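Phosphopantetheine attachment site family protein (Acinetobacter baumannii, PDB 4HKG) probably serves as a free-standing peptidyl carrier protein, carrying intermediates on a phosphopantetheine arm in an uncharacterized secondary metabolic pathway. Local coordinates at residues A45-S49 with E61-L65. Residues are numbered along the deposited sequence; the frame is centred on the assembly and turned at random.
Sequences ALSVS and EPTLL
A little over one turn of helix 42-56, residues 45-49, faces the turn that leads into the short helix 64-67, burying 272 Å² between them. All five residues of 45-49 are alpha-helical, with S49 N donating to A45 O at 2.9 Å. Chi1 of S49 is p (60°), which folds its hydroxyl back onto its own helix: S49 OG also donates to A45 O, at 2.8 Å. No hydrogen bond crosses the interface. The second segment begins at E61, extended (phi/psi -74/148), whose O lies 4.0 Å from S49 CB while its CA-CB bond points away. E61 opens a type I beta turn to L64, closed by L64 N to E61 O at 3.0 Å. P62 sets the register, its CA 5.0 Å from L46 CA. P62 CG meets L46 CD1 at 3.8 Å, P62 CB stands 4.4 Å from A45 CB, and P62 CA rests 3.5 Å from S49 OG, so the proline sits against all three side chains. T63 points away. L64, set sideways, instead touches L74 and Y77 of helix 71-82. L65 N donates a hydrogen bond to P62 O at 3.1 Å, and the L65 side chain (chi1 m, chi2 p) points toward the helix: L65 CD2 approaches A45 CB at 4.2 Å and V48 CG1 at 4.4 Å, and L65 CD1 lies 4.3 Å from S49 CB. F35, L40 and L74 also touch L65, tying this contact into the hydrophobic core. Such docking of the short helix 64-67 and its lead-in turn against helix 42-56 is characteristic of the four-helix phosphopantetheine carrier-protein fold.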
ATOM      1  N   ALA A  45       0.846   7.913  -4.221  1.00  8.64           N
ATOM      2  CA  ALA A  45       1.699   7.421  -3.145  1.00  8.15           C
ATOM      3  C   ALA A  45       1.505   8.243  -1.868  1.00  8.70           C
ATOM      4  O   ALA A  45       1.461   7.686  -0.765  1.00  8.92           O
ATOM      5  CB  ALA A  45       3.165   7.412  -3.565  1.00  9.55           C
ATOM      6  N   LEU A  46       1.391   9.556  -2.011  1.00  8.70           N
ATOM      7  CA  LEU A  46       1.119  10.420  -0.871  1.00  9.78           C
ATOM      8  C   LEU A  46      -0.257  10.128  -0.243  1.00  9.33           C
ATOM      9  O   LEU A  46      -0.400  10.075   0.991  1.00  9.38           O
ATOM     10  CB  LEU A  46       1.235  11.884  -1.293  1.00 10.51           C
ATOM     11  CG  LEU A  46       0.844  12.921  -0.242  1.00 12.83           C
ATOM     12  CD1 LEU A  46       1.726  12.783   0.996  1.00 16.27           C
ATOM     13  CD2 LEU A  46       0.921  14.332  -0.814  1.00 14.34           C
ATOM     14  N   SER A  47      -1.266   9.930  -1.084  1.00  9.29           N
ATOM     15  CA  SER A  47      -2.601   9.564  -0.602  1.00  9.91           C
ATOM     16  C   SER A  47      -2.580   8.259   0.189  1.00  8.63           C
ATOM     17  O   SER A  47      -3.111   8.184   1.304  1.00  9.69           O
ATOM     18  CB  SER A  47      -3.572   9.441  -1.782  1.00 10.22           C
ATOM     19  OG  SER A  47      -4.812   8.871  -1.371  1.00 12.09           O
ATOM     20  N   VAL A  48      -1.987   7.226  -0.392  1.00  9.12           N
ATOM     21  CA  VAL A  48      -1.959   5.912   0.229  1.00  8.99           C
ATOM     22  C   VAL A  48      -1.163   5.904   1.530  1.00  9.87           C
ATOM     23  O   VAL A  48      -1.631   5.390   2.549  1.00  8.81           O
ATOM     24  CB  VAL A  48      -1.417   4.848  -0.757  1.00  9.00           C
ATOM     25  CG1 VAL A  48      -1.193   3.511  -0.055  1.00 10.60           C
ATOM     26  CG2 VAL A  48      -2.368   4.689  -1.939  1.00 10.72           C
ATOM     27  N   SER A  49       0.037   6.474   1.509  1.00  8.97           N
ATOM     28  CA  SER A  49       0.841   6.505   2.720  1.00  9.82           C
ATOM     29  C   SER A  49       0.176   7.334   3.818  1.00  9.68           C
ATOM     30  O   SER A  49       0.186   6.937   4.985  1.00 10.34           O
ATOM     31  CB  SER A  49       2.267   6.984   2.423  1.00  9.69           C
ATOM     32  OG  SER A  49       2.297   8.294   1.874  1.00 10.87           O
ATOM     33  N   GLU A  61       6.558   7.657   5.129  1.00 11.84           N
ATOM     34  CA  GLU A  61       6.897   8.513   3.990  1.00 13.07           C
ATOM     35  C   GLU A  61       6.340   7.937   2.692  1.00 10.50           C
ATOM     36  O   GLU A  61       6.284   6.721   2.529  1.00 10.92           O
ATOM     37  CB  GLU A  61       8.414   8.638   3.847  1.00 15.97           C
ATOM     38  CG  GLU A  61       9.130   9.365   4.970  1.00 21.16           C
ATOM     39  CD  GLU A  61      10.643   9.317   4.809  0.52 17.08           C
ATOM     40  OE1 GLU A  61      11.130   8.712   3.828  0.53 18.13           O
ATOM     41  OE2 GLU A  61      11.354   9.886   5.663  0.39 17.07           O
ATOM     42  N   PRO A  62       5.976   8.810   1.733  1.00 10.63           N
ATOM     43  CA  PRO A  62       5.464   8.304   0.454  1.00  9.88           C
ATOM     44  C   PRO A  62       6.504   7.483  -0.311  1.00 10.03           C
ATOM     45  O   PRO A  62       6.147   6.612  -1.108  1.00 10.18           O
ATOM     46  CB  PRO A  62       5.102   9.582  -0.310  1.00 11.56           C
ATOM     47  CG  PRO A  62       4.838  10.593   0.762  1.00 14.11           C
ATOM     48  CD  PRO A  62       5.835  10.271   1.841  1.00 11.75           C
ATOM     49  N   THR A  63       7.784   7.755  -0.058  1.00  9.95           N
ATOM     50  CA  THR A  63       8.870   6.993  -0.670  1.00 10.27           C
ATOM     51  C   THR A  63       8.918   5.538  -0.201  1.00  9.47           C
ATOM     52  O   THR A  63       9.650   4.733  -0.770  1.00  9.89           O
ATOM     53  CB  THR A  63      10.245   7.660  -0.444  1.00 10.98           C
ATOM     54  OG1 THR A  63      10.361   8.036   0.929  1.00 12.76           O
ATOM     55  CG2 THR A  63      10.387   8.909  -1.322  1.00 13.86           C
ATOM     56  N   LEU A  64       8.149   5.181   0.826  1.00  9.33           N
ATOM     57  CA  LEU A  64       8.029   3.765   1.180  1.00  9.78           C
ATOM     58  C   LEU A  64       7.451   2.954   0.021  1.00  8.97           C
ATOM     59  O   LEU A  64       7.724   1.754  -0.089  1.00  9.45           O
ATOM     60  CB  LEU A  64       7.167   3.570   2.424  1.00 10.43           C
ATOM     61  CG  LEU A  64       7.834   3.946   3.745  1.00 10.56           C
ATOM     62  CD1 LEU A  64       6.812   3.900   4.865  1.00 13.18           C
ATOM     63  CD2 LEU A  64       9.027   3.041   4.061  1.00 13.42           C
ATOM     64  N   LEU A  65       6.661   3.586  -0.848  1.00  9.70           N
ATOM     65  CA  LEU A  65       6.118   2.872  -2.004  1.00  8.96           C
ATOM     66  C   LEU A  65       7.162   2.697  -3.097  1.00  9.57           C
ATOM     67  O   LEU A  65       6.952   1.930  -4.024  1.00  9.97           O
ATOM     68  CB  LEU A  65       4.842   3.526  -2.552  1.00 10.22           C
ATOM     69  CG  LEU A  65       3.553   3.228  -1.770  1.00  8.93           C
ATOM     70  CD1 LEU A  65       3.446   4.047  -0.484  1.00 10.61           C
ATOM     71  CD2 LEU A  65       2.330   3.441  -2.653  1.00 11.20           C
TER